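Local coordinates for protein aromatic amino acid beta-eliminating lyase/threonine aldolase (Exiguobacterium sibiricum, PDB 3LWS) that belongs to the pyridoxal-phosphate-dependent enzymes of the aminotransferase-like fold, with a mixed-sheet domain that carries the cofactor and a separate antiparallel sheet, at residues H94-L99 against G119-L124; L141-R146 against L172-A177; F290-D295 against T329-G334. All coordinates share one frame; numbering follows the deposited sequence.

Contact 1 of 3, residues H94-L99 against G119-L124; sequences HPLCHL and GAADRL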
loop_
_atom_site.group_PDB
_atom_site.type_symbol
_atom_site.label_atom_id
_atom_site.label_comp_id
_atom_site.label_asym_id
_atom_site.label_seq_id
_atom_site.Cartn_x
_atom_site.Cartn_y
_atom_site.Cartn_z
ATOM N N HIS A 94 -21.712 13.274 4.968
ATOM C CA HIS A 94 -21.605 14.081 6.208
ATOM C C HIS A 94 -20.405 15.068 6.129
ATOM O O HIS A 94 -19.375 14.715 5.566
ATOM C CB HIS A 94 -21.444 13.119 7.413
ATOM C CG HIS A 94 -21.614 13.775 8.752
ATOM N ND1 HIS A 94 -20.574 14.385 9.435
ATOM C CD2 HIS A 94 -22.717 13.940 9.519
ATOM C CE1 HIS A 94 -21.041 14.901 10.558
ATOM N NE2 HIS A 94 -22.334 14.633 10.641
ATOM N N PRO A 95 -20.515 16.284 6.737
ATOM C CA PRO A 95 -19.368 17.233 6.677
ATOM C C PRO A 95 -18.041 16.719 7.282
ATOM O O PRO A 95 -16.980 17.179 6.906
ATOM C CB PRO A 95 -19.855 18.461 7.456
ATOM C CG PRO A 95 -21.334 18.289 7.676
ATOM C CD PRO A 95 -21.718 16.881 7.355
ATOM N N LEU A 96 -18.109 15.771 8.197
ATOM C CA LEU A 96 -16.909 15.178 8.794
ATOM C C LEU A 96 -16.553 13.816 8.187
ATOM O O LEU A 96 -15.860 13.009 8.809
ATOM C CB LEU A 96 -17.049 15.070 10.325
ATOM C CG LEU A 96 -17.405 16.371 11.037
ATOM C CD1 LEU A 96 -17.299 16.240 12.600
ATOM C CD2 LEU A 96 -16.559 17.507 10.489
ATOM N N CYS A 97 -16.975 13.587 6.943
ATOM C CA CYS A 97 -16.653 12.364 6.243
ATOM C C CYS A 97 -15.129 12.256 6.110
ATOM O O CYS A 97 -14.436 13.253 5.904
ATOM C CB CYS A 97 -17.317 12.359 4.873
ATOM S SG CYS A 97 -16.850 10.987 3.769
ATOM N N HIS A 98 -14.614 11.046 6.246
ATOM C CA HIS A 98 -13.157 10.811 6.145
ATOM C C HIS A 98 -12.547 11.424 4.894
ATOM O O HIS A 98 -11.446 12.025 4.946
ATOM C CB HIS A 98 -12.864 9.303 6.199
ATOM C CG HIS A 98 -11.455 8.955 6.589
ATOM N ND1 HIS A 98 -10.423 8.875 5.678
ATOM C CD2 HIS A 98 -10.917 8.658 7.793
ATOM C CE1 HIS A 98 -9.308 8.556 6.310
ATOM N NE2 HIS A 98 -9.589 8.386 7.588
ATOM N N LEU A 99 -13.262 11.291 3.771
ATOM C CA LEU A 99 -12.779 11.820 2.489
ATOM C C LEU A 99 -12.662 13.360 2.480
ATOM O O LEU A 99 -11.867 13.901 1.754
ATOM C CB LEU A 99 -13.665 11.374 1.305
ATOM C CG LEU A 99 -13.634 9.860 1.016
ATOM C CD1 LEU A 99 -14.776 9.162 1.709
ATOM C CD2 LEU A 99 -13.667 9.517 -0.465
ATOM N N GLY A 119 -26.304 18.113 6.029
ATOM C CA GLY A 119 -26.727 18.255 7.434
ATOM C C GLY A 119 -25.853 19.210 8.223
ATOM O O GLY A 119 -25.532 20.277 7.721
ATOM N N ALA A 120 -25.529 18.854 9.462
ATOM C CA ALA A 120 -24.623 19.656 10.315
ATOM C C ALA A 120 -23.470 18.815 10.873
ATOM O O ALA A 120 -23.621 17.616 11.096
ATOM C CB ALA A 120 -25.416 20.318 11.482
ATOM N N ALA A 121 -22.337 19.461 11.128
ATOM C CA ALA A 121 -21.120 18.807 11.621
ATOM C C ALA A 121 -21.287 18.072 12.952
ATOM O O ALA A 121 -20.590 17.097 13.221
ATOM C CB ALA A 121 -20.020 19.818 11.768
ATOM N N ASP A 122 -22.203 18.536 13.780
ATOM C CA ASP A 122 -22.334 18.007 15.120
ATOM C C ASP A 122 -23.497 17.014 15.278
ATOM O O ASP A 122 -23.905 16.718 16.406
ATOM C CB ASP A 122 -22.516 19.178 16.078
ATOM C CG ASP A 122 -23.829 19.886 15.879
ATOM O OD1 ASP A 122 -24.360 19.864 14.736
ATOM O OD2 ASP A 122 -24.312 20.464 16.877
ATOM N N ARG A 123 -24.069 16.516 14.176
ATOM C CA ARG A 123 -25.200 15.596 14.278
ATOM C C ARG A 123 -25.316 14.727 13.039
ATOM O O ARG A 123 -24.634 14.950 12.044
ATOM C CB ARG A 123 -26.517 16.389 14.454
ATOM C CG ARG A 123 -26.802 17.380 13.311
ATOM C CD ARG A 123 -28.244 17.769 13.273
ATOM N NE ARG A 123 -28.556 18.822 12.307
ATOM C CZ ARG A 123 -28.690 18.672 10.989
ATOM N NH1 ARG A 123 -28.509 17.495 10.377
ATOM N NH2 ARG A 123 -29.002 19.736 10.265
ATOM N N LEU A 124 -26.206 13.754 13.097
ATOM C CA LEU A 124 -26.515 12.972 11.892
ATOM C C LEU A 124 -27.311 13.838 10.921
ATOM O O LEU A 124 -28.073 14.724 11.317
ATOM C CB LEU A 124 -27.318 11.710 12.220
ATOM C CG LEU A 124 -26.682 10.603 13.050
ATOM C CD1 LEU A 124 -27.696 9.472 13.178
ATOM C CD2 LEU A 124 -25.366 10.109 12.421
#
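P95 and A121, with CA atoms 5.5 Å apart, mark the nearest approach of two type I beta turns, one running from H94 to C97 and the other from A120 to R123. The turns follow the neighbouring parallel strands 90-93 and 114-117, the latter the outermost strand on its side of the mixed sheet of the cofactor-bearing domain; the contact lies at the surface. It illustrates how one ring nitrogen of a histidine can brace its own turn while the other reaches across to a second. The H94 ring swings out toward the second turn, CG anti to the backbone N (chi1 -168°), and NE2 donates to R123 O at 2.7 Å. The acceptor lies in the ring plane, although the N-H...O angle of 147° leaves the bond somewhat bent. On the same ring, ND1 accepts from L96 N at 3.1 Å, which fixes the rotation of the imidazole and indicates a proton on NE2. A121 O approaches the ring edge at CE1, while P95 CD covers one ring face.

Carbon packing against the backbone of the second turn makes up most of the rest. P95 sets CG against the peptide between A120 and A121, 3.8 Å from A121 N. Farther along, L96 brings CD1 to 3.5 Å from A121 O, and its other branch, CD2, meets the A121 methyl group in the one apolar pair. R123 lends its carbonyl to H94 but sends its side chain elsewhere: NH2 forms a salt bridge with E129, and NH1 donates in the guanidinium plane to L124 O at 3.0 Å. At the far end of the first turn, C97 takes the N-cap position of helix 98-101, its SG accepting a weak bond from L99 N at 3.6 Å.

Contact 2 of 3, residues L141-R146 against L172-A177; sequences LELPQR and LHLDGA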
loop_
_atom_site.group_PDB
_atom_site.type_symbol
_atom_site.label_atom_id
_atom_site.label_comp_id
_atom_site.label_asym_id
_atom_site.label_seq_id
_atom_site.Cartn_x
_atom_site.Cartn_y
_atom_site.Cartn_z
ATOM N N LEU A 141 -22.794 6.936 3.297
ATOM C CA LEU A 141 -23.089 6.895 4.711
ATOM C C LEU A 141 -21.937 6.190 5.409
ATOM O O LEU A 141 -21.348 5.281 4.845
ATOM C CB LEU A 141 -24.360 6.128 4.980
ATOM C CG LEU A 141 -25.640 6.725 4.413
ATOM C CD1 LEU A 141 -26.781 5.746 4.608
ATOM C CD2 LEU A 141 -25.909 8.080 5.077
ATOM N N GLU A 142 -21.647 6.623 6.636
ATOM C CA GLU A 142 -20.642 6.027 7.532
ATOM C C GLU A 142 -21.324 5.510 8.812
ATOM O O GLU A 142 -21.902 6.287 9.575
ATOM C CB GLU A 142 -19.615 7.103 7.899
ATOM C CG GLU A 142 -18.439 6.663 8.721
ATOM C CD GLU A 142 -17.668 7.845 9.338
ATOM O OE1 GLU A 142 -17.387 8.835 8.613
ATOM O OE2 GLU A 142 -17.296 7.745 10.544
ATOM N N LEU A 143 -21.293 4.208 9.031
ATOM C CA LEU A 143 -21.977 3.604 10.161
ATOM C C LEU A 143 -20.974 3.062 11.196
ATOM O O LEU A 143 -20.249 2.080 10.902
ATOM C CB LEU A 143 -22.904 2.476 9.666
ATOM C CG LEU A 143 -24.001 2.861 8.676
ATOM C CD1 LEU A 143 -24.612 1.603 8.097
ATOM C CD2 LEU A 143 -25.051 3.724 9.337
ATOM N N PRO A 144 -20.913 3.685 12.397
ATOM C CA PRO A 144 -21.606 4.893 12.852
ATOM C C PRO A 144 -20.798 6.135 12.466
ATOM O O PRO A 144 -19.689 5.995 11.892
ATOM C CB PRO A 144 -21.557 4.747 14.374
ATOM C CG PRO A 144 -20.223 4.142 14.611
ATOM C CD PRO A 144 -19.940 3.237 13.415
ATOM N N GLN A 145 -21.324 7.310 12.824
ATOM C CA GLN A 145 -20.635 8.602 12.536
ATOM C C GLN A 145 -19.632 8.866 13.612
ATOM O O GLN A 145 -19.919 9.499 14.644
ATOM C CB GLN A 145 -21.612 9.764 12.413
ATOM C CG GLN A 145 -21.078 10.957 11.620
ATOM C CD GLN A 145 -21.082 10.712 10.124
ATOM O OE1 GLN A 145 -22.138 10.559 9.501
ATOM N NE2 GLN A 145 -19.897 10.683 9.538
ATOM N N ARG A 146 -18.426 8.411 13.344
ATOM C CA ARG A 146 -17.414 8.325 14.363
ATOM C C ARG A 146 -17.018 9.691 14.916
ATOM O O ARG A 146 -16.751 9.829 16.123
ATOM C CB ARG A 146 -16.242 7.564 13.759
ATOM C CG ARG A 146 -14.981 7.641 14.468
ATOM C CD ARG A 146 -14.067 8.764 13.958
ATOM N NE ARG A 146 -12.808 8.497 14.605
ATOM C CZ ARG A 146 -11.698 8.074 14.022
ATOM N NH1 ARG A 146 -11.603 7.985 12.722
ATOM N NH2 ARG A 146 -10.633 7.821 14.770
ATOM N N LEU A 172 -25.644 4.116 -3.423
ATOM C CA LEU A 172 -25.452 4.232 -1.979
ATOM C C LEU A 172 -24.222 3.466 -1.552
ATOM O O LEU A 172 -24.121 2.232 -1.721
ATOM C CB LEU A 172 -26.692 3.787 -1.228
ATOM C CG LEU A 172 -26.832 4.216 0.213
ATOM C CD1 LEU A 172 -26.855 5.703 0.339
ATOM C CD2 LEU A 172 -28.119 3.587 0.768
ATOM N N HIS A 173 -23.259 4.210 -1.020
ATOM C CA HIS A 173 -21.998 3.627 -0.606
ATOM C C HIS A 173 -21.861 3.613 0.907
ATOM O O HIS A 173 -22.161 4.609 1.567
ATOM C CB HIS A 173 -20.820 4.369 -1.209
ATOM C CG HIS A 173 -19.496 3.862 -0.713
ATOM N ND1 HIS A 173 -18.927 2.696 -1.187
ATOM C CD2 HIS A 173 -18.700 4.291 0.295
ATOM C CE1 HIS A 173 -17.793 2.478 -0.538
ATOM N NE2 HIS A 173 -17.637 3.427 0.375
ATOM N N LEU A 174 -21.394 2.484 1.457
ATOM C CA LEU A 174 -21.183 2.366 2.919
ATOM C C LEU A 174 -19.691 2.472 3.270
ATOM O O LEU A 174 -18.848 1.733 2.755
ATOM C CB LEU A 174 -21.778 1.066 3.482
ATOM C CG LEU A 174 -21.458 0.695 4.942
ATOM C CD1 LEU A 174 -21.863 1.792 5.926
ATOM C CD2 LEU A 174 -22.126 -0.657 5.344
ATOM N N ASP A 175 -19.396 3.472 4.087
ATOM C CA ASP A 175 -18.168 3.553 4.851
ATOM C C ASP A 175 -18.420 2.711 6.106
ATOM O O ASP A 175 -18.947 3.173 7.129
ATOM C CB ASP A 175 -17.789 5.002 5.172
ATOM C CG ASP A 175 -16.437 5.125 5.804
ATOM O OD1 ASP A 175 -16.002 4.157 6.468
ATOM O OD2 ASP A 175 -15.791 6.194 5.616
ATOM N N GLY A 176 -18.035 1.454 5.969
ATOM C CA GLY A 176 -18.108 0.487 7.001
ATOM C C GLY A 176 -16.770 0.218 7.655
ATOM O O GLY A 176 -16.503 -0.903 8.056
ATOM N N ALA A 177 -15.950 1.247 7.802
ATOM C CA ALA A 177 -14.741 1.171 8.617
ATOM C C ALA A 177 -15.046 0.497 9.960
ATOM O O ALA A 177 -14.267 -0.303 10.405
ATOM C CB ALA A 177 -14.138 2.564 8.830
HETATM O O HOH W 1 -16.342 8.872 5.947
HETATM O O HOH W 2 -17.960 2.918 9.708
#
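L141 and E142 pair with L174 and D175 as parallel strands, and the main chain supplies three hydrogen bonds. L141 N donates to H173 O, and L141 O accepts in turn from D175 N at 2.8 Å. The third bond, from L143 N to D175 O, carries the pairing just past the end of the first strand. L141 and L174 share one sheet face, and the apolar contacts are made there and beside it. L143, in the loop after its strand, crosses L174 at about a right angle, their CD1 methyls 3.5 Å apart, and L141 meets L172 through the CD1 atoms. Helix 155-167 covers this side: I161 packs on L141 and L172, and L158 on L143. Strand, helix and strand thus make a beta-alpha-beta crossover in the centre of the mixed sheet.

Polar groups occupy the other face. E142 and D175 extend side by side in the same direction, each with CG anti to its backbone N (chi1 -175° and -173°). Their carboxylates, turned 41° from each other, do not touch; a water donates to E142 OE1 at 2.9 Å and to D175 OD2 at 2.8 Å. D175 OD2 is also hydrogen-bonded to Q75 NE2 and to N1 of the modified residue LLP at position 206, the aspartate-to-pyridine contact characteristic of this fold class. D175 OD1 instead accepts from A177 N at 3.2 Å, closing an Asx turn. The second oxygen of E142, OE2, takes R146 N at 3.1 Å from above the carboxylate plane, beyond the cis peptide that precedes P144.

Contact 3 of 3, residues F290-D295 against T329-G334; sequences FHLHFD and TEISVG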
loop_
_atom_site.group_PDB
_atom_site.type_symbol
_atom_site.label_atom_id
_atom_site.label_comp_id
_atom_site.label_asym_id
_atom_site.label_seq_id
_atom_site.Cartn_x
_atom_site.Cartn_y
_atom_site.Cartn_z
ATOM N N PHE A 290 -17.247 5.626 21.950
ATOM C CA PHE A 290 -17.886 6.879 22.271
ATOM C C PHE A 290 -16.822 7.981 22.375
ATOM O O PHE A 290 -15.617 7.694 22.402
ATOM C CB PHE A 290 -18.690 6.769 23.568
ATOM C CG PHE A 290 -17.918 6.235 24.752
ATOM C CD1 PHE A 290 -17.905 4.872 25.037
ATOM C CD2 PHE A 290 -17.234 7.100 25.609
ATOM C CE1 PHE A 290 -17.223 4.381 26.155
ATOM C CE2 PHE A 290 -16.543 6.618 26.712
ATOM C CZ PHE A 290 -16.551 5.257 26.997
ATOM N N HIS A 291 -17.248 9.233 22.451
ATOM C CA HIS A 291 -16.310 10.288 22.822
ATOM C C HIS A 291 -16.496 10.650 24.268
ATOM O O HIS A 291 -17.607 10.630 24.774
ATOM C CB HIS A 291 -16.428 11.520 21.930
ATOM C CG HIS A 291 -15.918 11.309 20.535
ATOM N ND1 HIS A 291 -16.043 12.259 19.551
ATOM C CD2 HIS A 291 -15.289 10.248 19.957
ATOM C CE1 HIS A 291 -15.528 11.795 18.423
ATOM N NE2 HIS A 291 -15.045 10.587 18.646
ATOM N N LEU A 292 -15.386 10.969 24.907
ATOM C CA LEU A 292 -15.336 11.291 26.317
ATOM C C LEU A 292 -14.930 12.760 26.424
ATOM O O LEU A 292 -13.787 13.098 26.124
ATOM C CB LEU A 292 -14.306 10.402 27.009
ATOM C CG LEU A 292 -14.089 10.621 28.505
ATOM C CD1 LEU A 292 -15.391 10.367 29.268
ATOM C CD2 LEU A 292 -12.965 9.700 28.984
ATOM N N HIS A 293 -15.877 13.579 26.861
ATOM C CA HIS A 293 -15.775 15.028 27.078
ATOM C C HIS A 293 -15.588 15.425 28.562
ATOM O O HIS A 293 -16.370 14.985 29.428
ATOM C CB HIS A 293 -17.119 15.634 26.693
ATOM C CG HIS A 293 -17.425 15.574 25.236
ATOM N ND1 HIS A 293 -18.062 16.596 24.574
ATOM C CD2 HIS A 293 -17.184 14.622 24.310
ATOM C CE1 HIS A 293 -18.203 16.271 23.301
ATOM N NE2 HIS A 293 -17.660 15.086 23.114
ATOM N N PHE A 294 -14.607 16.287 28.827
ATOM C CA PHE A 294 -14.324 16.865 30.119
ATOM C C PHE A 294 -14.538 18.387 30.029
ATOM O O PHE A 294 -13.973 19.042 29.142
ATOM C CB PHE A 294 -12.853 16.623 30.518
ATOM C CG PHE A 294 -12.450 15.171 30.553
ATOM C CD1 PHE A 294 -11.974 14.525 29.414
ATOM C CD2 PHE A 294 -12.540 14.448 31.725
ATOM C CE1 PHE A 294 -11.614 13.180 29.455
ATOM C CE2 PHE A 294 -12.170 13.114 31.764
ATOM C CZ PHE A 294 -11.712 12.485 30.641
ATOM N N ASP A 295 -15.297 18.948 30.959
ATOM C CA ASP A 295 -15.407 20.397 31.082
ATOM C C ASP A 295 -14.008 20.917 31.460
ATOM O O ASP A 295 -13.299 20.303 32.256
ATOM C CB ASP A 295 -16.467 20.808 32.125
ATOM C CG ASP A 295 -17.941 20.711 31.588
ATOM O OD1 ASP A 295 -18.191 20.550 30.368
ATOM O OD2 ASP A 295 -18.873 20.836 32.414
ATOM N N THR A 329 -11.688 13.117 24.055
ATOM C CA THR A 329 -10.906 12.004 23.566
ATOM C C THR A 329 -11.854 10.912 23.094
ATOM O O THR A 329 -13.041 10.881 23.470
ATOM C CB THR A 329 -9.959 11.449 24.617
ATOM O OG1 THR A 329 -8.932 10.685 23.960
ATOM C CG2 THR A 329 -10.708 10.556 25.643
ATOM N N GLU A 330 -11.341 10.029 22.262
ATOM C CA GLU A 330 -12.163 8.956 21.694
ATOM C C GLU A 330 -11.799 7.600 22.359
ATOM O O GLU A 330 -10.646 7.246 22.463
ATOM C CB GLU A 330 -11.964 8.895 20.191
ATOM C CG GLU A 330 -12.752 7.810 19.478
ATOM C CD GLU A 330 -12.604 7.894 17.971
ATOM O OE1 GLU A 330 -13.204 8.798 17.346
ATOM O OE2 GLU A 330 -11.875 7.055 17.418
ATOM N N ILE A 331 -12.803 6.877 22.816
ATOM C CA ILE A 331 -12.610 5.547 23.423
ATOM C C ILE A 331 -13.183 4.526 22.457
ATOM O O ILE A 331 -14.341 4.644 22.082
ATOM C CB ILE A 331 -13.418 5.425 24.744
ATOM C CG1 ILE A 331 -13.009 6.492 25.771
ATOM C CG2 ILE A 331 -13.315 3.999 25.302
ATOM C CD1 ILE A 331 -11.536 6.567 26.107
ATOM N N SER A 332 -12.401 3.534 22.057
ATOM C CA SER A 332 -12.932 2.385 21.297
ATOM C C SER A 332 -12.553 1.099 22.059
ATOM O O SER A 332 -11.377 0.829 22.250
ATOM C CB SER A 332 -12.336 2.352 19.897
ATOM O OG SER A 332 -12.753 3.494 19.124
ATOM N N VAL A 333 -13.533 0.319 22.503
ATOM C CA VAL A 333 -13.232 -0.860 23.350
ATOM C C VAL A 333 -12.815 -2.070 22.490
ATOM O O VAL A 333 -13.455 -2.406 21.449
ATOM C CB VAL A 333 -14.418 -1.205 24.330
ATOM C CG1 VAL A 333 -14.178 -2.551 25.104
ATOM C CG2 VAL A 333 -14.659 -0.090 25.332
ATOM N N GLY A 334 -11.758 -2.743 22.959
ATOM C CA GLY A 334 -11.180 -3.926 22.331
ATOM C C GLY A 334 -10.671 -4.898 23.388
ATOM O O GLY A 334 -11.175 -4.915 24.509
#
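H291 and E330 meet across two antiparallel strands at a non-hydrogen-bonded pair, where the side chains make the polar link that the main chain lacks. H291 NE2 donates to E330 OE1 at 2.9 Å with an N-H...O angle of 155°, and OE1 accepts through its anti lone pair, the one turned away from OE2. Ring and carboxylate are nearly coplanar, 16° apart, with OE1 at the ring edge. The E330 chain is extended beyond CG, so that CB and CG run past CD2 of the imidazole before the carboxylate reaches NE2.

On the opposite sheet face the contacts are apolar. F290 and I331 lie side by side, and I331 CB sits over one face of the phenyl ring, 4.0 Å from its centroid, in a CH-pi contact; I331 CG1 touches CE2 at 3.7 Å. F290 reaches this position with CG between its backbone N and carbonyl carbon (chi1 53°). L292 and T329 also run alongside each other, CB of the leucine 3.9 Å from the threonine methyl CG2.

Regular main-chain bonds hold these pairs in register. F290 and I331 exchange two, each donating its N to the other's O; L292 and T329 exchange another two, the shorter from L292 N to T329 O at 2.8 Å. Farther out, E330 OE1 has a second partner in R146 NE, a salt bridge to the cofactor-bearing domain, and T329 OG1 bonds Y319 O. Both strands are central in a four-stranded antiparallel sheet: strand 278-281 flanks 289-295, strand 321-322 flanks 326-332, and F272 of helix 258-273 packs on F290 and L292.

Contact 2 lies within the mixed sheet, contact 1 in turns after two of its strands, and contact 3 in the antiparallel sheet. Contact 2 is buried near the middle of the chain, with polar groups on one face beside the cofactor; contact 1 is at the surface, and a single side-chain-to-backbone hydrogen bond crosses between its turns. Contact 3 is strand pairing too, but antiparallel; it is largely buried, though farther from the chain centre, and its polar face holds a histidine-carboxylate pair. Contact 2 touches both others: Q145 packs on H94 and L124, while R146 links the segment after strand 138-142 to E330. Contacts 1 and 3 do not touch, their nearest atoms about 8 Å apart.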